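PDB 1UB7: 3-oxoacyl-[acyl-carrier protein] synthase from Thermus thermophilus, which probably catalyses the first condensation of fatty acid synthesis, joining an acetyl group from acetyl-CoA to malonyl-ACP with loss of carbon dioxide. Local coordinates for residues Gly170-Asp181 / Leu310-Gly321. Sequence-based numbering, arbitrary orientation.
Sequences GYGFRSFVLGAD and LTWAAAVLTWGG
Trp312 lies flat over Gly179, a closely packed part of the antiparallel pairing of strands 172-180 and 311-318. With chi1 at 66°, its CG sits between the backbone N and carbonyl carbon, which swings the indole over the partner strand. Gly179 CA is 3.8 Å from the centroid of the five-membered ring, a CH-pi contact, while the backbone N of Ala180 lies over the same face and Asp181 CB meets the edge in plane. On the face bearing Phe173 and Phe176, Leu317 lies over the Phe173 ring, its CB 3.9 Å from Phe173 CD1; Phe176 CZ sits near the rim of the ring's opposite face.

A classic beta bulge interrupts the register: Arg174 N bonds Val316 O at 2.7 Å, nearly straight (173°), whereas Ser175 N reaches that oxygen only weakly (3.4 Å). The loose side is the exposed Arg174 side chain, touching Thr318 OG1 through CD at 3.3 Å; that hydroxyl's hydrogen bond is with His300.

Strand 300-307 flanks 311-318 on its other side. Helix 211-233 packs against Val177, Trp312 and Val316, and helix 112-125 against Phe176, Leu178 and Thr311, so this sheet lies between two helical layers, as in the five-layered alpha-beta-alpha-beta-alpha thiolase fold.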
loop_
_atom_site.group_PDB
_atom_site.type_symbol
_atom_site.label_atom_id
_atom_site.label_comp_id
_atom_site.label_asym_id
_atom_site.label_seq_id
_atom_site.Cartn_x
_atom_site.Cartn_y
_atom_site.Cartn_z
ATOM N N GLY A 170 -20.433 -18.936 11.328
ATOM C CA GLY A 170 -19.632 -20.150 11.286
ATOM C C GLY A 170 -18.552 -20.181 10.211
ATOM O O GLY A 170 -17.601 -20.962 10.309
ATOM N N TYR A 171 -18.683 -19.340 9.186
ATOM C CA TYR A 171 -17.692 -19.306 8.111
ATOM C C TYR A 171 -16.876 -18.023 8.108
ATOM O O TYR A 171 -17.225 -17.043 8.783
ATOM C CB TYR A 171 -18.366 -19.439 6.744
ATOM C CG TYR A 171 -19.267 -20.640 6.615
ATOM C CD1 TYR A 171 -20.555 -20.631 7.153
ATOM C CD2 TYR A 171 -18.820 -21.802 5.993
ATOM C CE1 TYR A 171 -21.376 -21.758 7.075
ATOM C CE2 TYR A 171 -19.629 -22.929 5.911
ATOM C CZ TYR A 171 -20.905 -22.902 6.454
ATOM O OH TYR A 171 -21.705 -24.017 6.380
ATOM N N GLY A 172 -15.789 -18.037 7.338
ATOM C CA GLY A 172 -14.959 -16.860 7.221
ATOM C C GLY A 172 -13.613 -16.924 7.903
ATOM O O GLY A 172 -13.139 -17.994 8.298
ATOM N N PHE A 173 -12.992 -15.756 8.032
ATOM C CA PHE A 173 -11.685 -15.657 8.658
ATOM C C PHE A 173 -11.730 -15.922 10.168
ATOM O O PHE A 173 -12.575 -15.377 10.891
ATOM C CB PHE A 173 -11.104 -14.287 8.355
ATOM C CG PHE A 173 -10.618 -14.150 6.942
ATOM C CD1 PHE A 173 -9.502 -14.870 6.505
ATOM C CD2 PHE A 173 -11.282 -13.319 6.034
ATOM C CE1 PHE A 173 -9.058 -14.764 5.186
ATOM C CE2 PHE A 173 -10.845 -13.211 4.716
ATOM C CZ PHE A 173 -9.730 -13.934 4.289
ATOM N N ARG A 174 -10.821 -16.768 10.639
ATOM C CA ARG A 174 -10.781 -17.105 12.052
ATOM C C ARG A 174 -9.560 -16.520 12.736
ATOM O O ARG A 174 -9.565 -16.306 13.945
ATOM C CB ARG A 174 -10.810 -18.623 12.231
ATOM C CG ARG A 174 -12.040 -19.268 11.621
ATOM C CD ARG A 174 -12.187 -20.710 12.040
ATOM N NE ARG A 174 -12.368 -20.822 13.482
ATOM C CZ ARG A 174 -12.634 -21.957 14.116
ATOM N NH1 ARG A 174 -12.755 -23.086 13.431
ATOM N NH2 ARG A 174 -12.779 -21.964 15.435
ATOM N N SER A 175 -8.515 -16.256 11.962
ATOM C CA SER A 175 -7.304 -15.686 12.527
ATOM C C SER A 175 -6.374 -15.134 11.466
ATOM O O SER A 175 -6.486 -15.455 10.280
ATOM C CB SER A 175 -6.545 -16.739 13.336
ATOM O OG SER A 175 -6.076 -17.772 12.485
ATOM N N PHE A 176 -5.446 -14.303 11.924
ATOM C CA PHE A 176 -4.433 -13.688 11.076
ATOM C C PHE A 176 -3.184 -13.545 11.934
ATOM O O PHE A 176 -3.261 -13.171 13.107
ATOM C CB PHE A 176 -4.839 -12.267 10.623
ATOM C CG PHE A 176 -5.923 -12.216 9.572
ATOM C CD1 PHE A 176 -5.629 -12.471 8.234
ATOM C CD2 PHE A 176 -7.238 -11.882 9.930
ATOM C CE1 PHE A 176 -6.635 -12.397 7.250
ATOM C CE2 PHE A 176 -8.258 -11.804 8.964
ATOM C CZ PHE A 176 -7.955 -12.063 7.618
ATOM N N VAL A 177 -2.040 -13.865 11.346
ATOM C CA VAL A 177 -0.767 -13.699 12.007
ATOM C C VAL A 177 0.011 -12.941 10.953
ATOM O O VAL A 177 0.206 -13.440 9.843
ATOM C CB VAL A 177 -0.090 -15.055 12.326
ATOM C CG1 VAL A 177 1.356 -14.832 12.785
ATOM C CG2 VAL A 177 -0.878 -15.770 13.421
ATOM N N LEU A 178 0.422 -11.722 11.288
ATOM C CA LEU A 178 1.156 -10.873 10.353
ATOM C C LEU A 178 2.396 -10.310 11.026
ATOM O O LEU A 178 2.368 -9.974 12.209
ATOM C CB LEU A 178 0.276 -9.699 9.898
ATOM C CG LEU A 178 -1.150 -9.908 9.378
ATOM C CD1 LEU A 178 -1.761 -8.546 9.171
ATOM C CD2 LEU A 178 -1.172 -10.707 8.069
ATOM N N GLY A 179 3.474 -10.173 10.269
ATOM C CA GLY A 179 4.684 -9.634 10.854
ATOM C C GLY A 179 5.720 -9.133 9.868
ATOM O O GLY A 179 5.655 -9.414 8.669
ATOM N N ALA A 180 6.688 -8.387 10.386
ATOM C CA ALA A 180 7.750 -7.835 9.567
ATOM C C ALA A 180 9.042 -7.711 10.368
ATOM O O ALA A 180 9.050 -7.722 11.604
ATOM C CB ALA A 180 7.338 -6.450 9.031
ATOM N N ASP A 181 10.141 -7.590 9.641
ATOM C CA ASP A 181 11.436 -7.416 10.260
ATOM C C ASP A 181 12.360 -6.830 9.210
ATOM O O ASP A 181 12.996 -7.559 8.452
ATOM C CB ASP A 181 11.981 -8.745 10.772
ATOM C CG ASP A 181 13.261 -8.569 11.551
ATOM O OD1 ASP A 181 14.221 -8.028 10.968
ATOM O OD2 ASP A 181 13.306 -8.959 12.739
ATOM N N LEU A 310 12.050 -7.912 5.920
ATOM C CA LEU A 310 11.308 -9.159 5.743
ATOM C C LEU A 310 9.869 -9.076 6.258
ATOM O O LEU A 310 9.558 -8.316 7.188
ATOM C CB LEU A 310 12.046 -10.321 6.422
ATOM C CG LEU A 310 13.476 -10.606 5.926
ATOM C CD1 LEU A 310 14.014 -11.823 6.657
ATOM C CD2 LEU A 310 13.500 -10.851 4.415
ATOM N N THR A 311 9.004 -9.863 5.618
ATOM C CA THR A 311 7.584 -9.906 5.936
ATOM C C THR A 311 7.093 -11.346 5.893
ATOM O O THR A 311 7.598 -12.178 5.133
ATOM C CB THR A 311 6.743 -9.085 4.893
ATOM O OG1 THR A 311 7.389 -7.835 4.623
ATOM C CG2 THR A 311 5.324 -8.801 5.422
ATOM N N TRP A 312 6.091 -11.633 6.708
ATOM C CA TRP A 312 5.508 -12.963 6.756
ATOM C C TRP A 312 4.066 -12.804 7.231
ATOM O O TRP A 312 3.735 -11.833 7.928
ATOM C CB TRP A 312 6.315 -13.848 7.721
ATOM C CG TRP A 312 6.246 -13.431 9.173
ATOM C CD1 TRP A 312 5.282 -13.783 10.092
ATOM C CD2 TRP A 312 7.160 -12.571 9.863
ATOM N NE1 TRP A 312 5.545 -13.195 11.310
ATOM C CE2 TRP A 312 6.688 -12.442 11.200
ATOM C CE3 TRP A 312 8.328 -11.892 9.488
ATOM C CZ2 TRP A 312 7.355 -11.654 12.167
ATOM C CZ3 TRP A 312 8.994 -11.107 10.449
ATOM C CH2 TRP A 312 8.500 -10.996 11.774
ATOM N N ALA A 313 3.212 -13.748 6.851
ATOM C CA ALA A 313 1.815 -13.699 7.244
ATOM C C ALA A 313 1.169 -15.062 7.089
ATOM O O ALA A 313 1.637 -15.898 6.321
ATOM C CB ALA A 313 1.072 -12.683 6.398
ATOM N N ALA A 314 0.083 -15.266 7.823
ATOM C CA ALA A 314 -0.649 -16.512 7.790
ATOM C C ALA A 314 -2.088 -16.259 8.222
ATOM O O ALA A 314 -2.361 -15.373 9.039
ATOM C CB ALA A 314 0.005 -17.523 8.720
ATOM N N ALA A 315 -3.009 -17.047 7.679
ATOM C CA ALA A 315 -4.413 -16.901 8.013
ATOM C C ALA A 315 -5.166 -18.230 7.971
ATOM O O ALA A 315 -4.793 -19.161 7.251
ATOM C CB ALA A 315 -5.061 -15.905 7.057
ATOM N N VAL A 316 -6.221 -18.307 8.771
ATOM C CA VAL A 316 -7.067 -19.478 8.831
ATOM C C VAL A 316 -8.446 -18.965 8.460
ATOM O O VAL A 316 -8.969 -18.031 9.083
ATOM C CB VAL A 316 -7.091 -20.100 10.249
ATOM C CG1 VAL A 316 -8.261 -21.073 10.379
ATOM C CG2 VAL A 316 -5.778 -20.825 10.513
ATOM N N LEU A 317 -9.018 -19.592 7.435
ATOM C CA LEU A 317 -10.313 -19.230 6.884
ATOM C C LEU A 317 -11.181 -20.458 6.706
ATOM O O LEU A 317 -10.746 -21.445 6.111
ATOM C CB LEU A 317 -10.098 -18.591 5.507
ATOM C CG LEU A 317 -11.291 -18.371 4.582
ATOM C CD1 LEU A 317 -12.195 -17.272 5.138
ATOM C CD2 LEU A 317 -10.787 -17.989 3.208
ATOM N N THR A 318 -12.401 -20.405 7.230
ATOM C CA THR A 318 -13.345 -21.502 7.068
ATOM C C THR A 318 -14.046 -21.150 5.754
ATOM O O THR A 318 -14.858 -20.223 5.699
ATOM C CB THR A 318 -14.370 -21.551 8.221
ATOM O OG1 THR A 318 -13.736 -22.052 9.409
ATOM C CG2 THR A 318 -15.542 -22.449 7.858
ATOM N N TRP A 319 -13.710 -21.896 4.702
ATOM C CA TRP A 319 -14.235 -21.674 3.356
ATOM C C TRP A 319 -15.754 -21.564 3.174
ATOM O O TRP A 319 -16.536 -22.178 3.899
ATOM C CB TRP A 319 -13.701 -22.761 2.416
ATOM C CG TRP A 319 -13.644 -22.312 0.995
ATOM C CD1 TRP A 319 -14.547 -22.585 0.005
ATOM C CD2 TRP A 319 -12.661 -21.440 0.413
ATOM N NE1 TRP A 319 -14.189 -21.933 -1.158
ATOM C CE2 TRP A 319 -13.036 -21.223 -0.935
ATOM C CE3 TRP A 319 -11.500 -20.820 0.901
ATOM C CZ2 TRP A 319 -12.288 -20.407 -1.804
ATOM C CZ3 TRP A 319 -10.755 -20.009 0.034
ATOM C CH2 TRP A 319 -11.154 -19.811 -1.301
ATOM N N GLY A 320 -16.157 -20.767 2.191
ATOM C CA GLY A 320 -17.569 -20.624 1.900
ATOM C C GLY A 320 -18.341 -19.689 2.802
ATOM O O GLY A 320 -17.816 -18.679 3.270
ATOM N N GLY A 321 -19.595 -20.049 3.055
ATOM C CA GLY A 321 -20.461 -19.237 3.884
ATOM C C GLY A 321 -21.042 -18.120 3.040
ATOM O O GLY A 321 -21.794 -17.286 3.541
#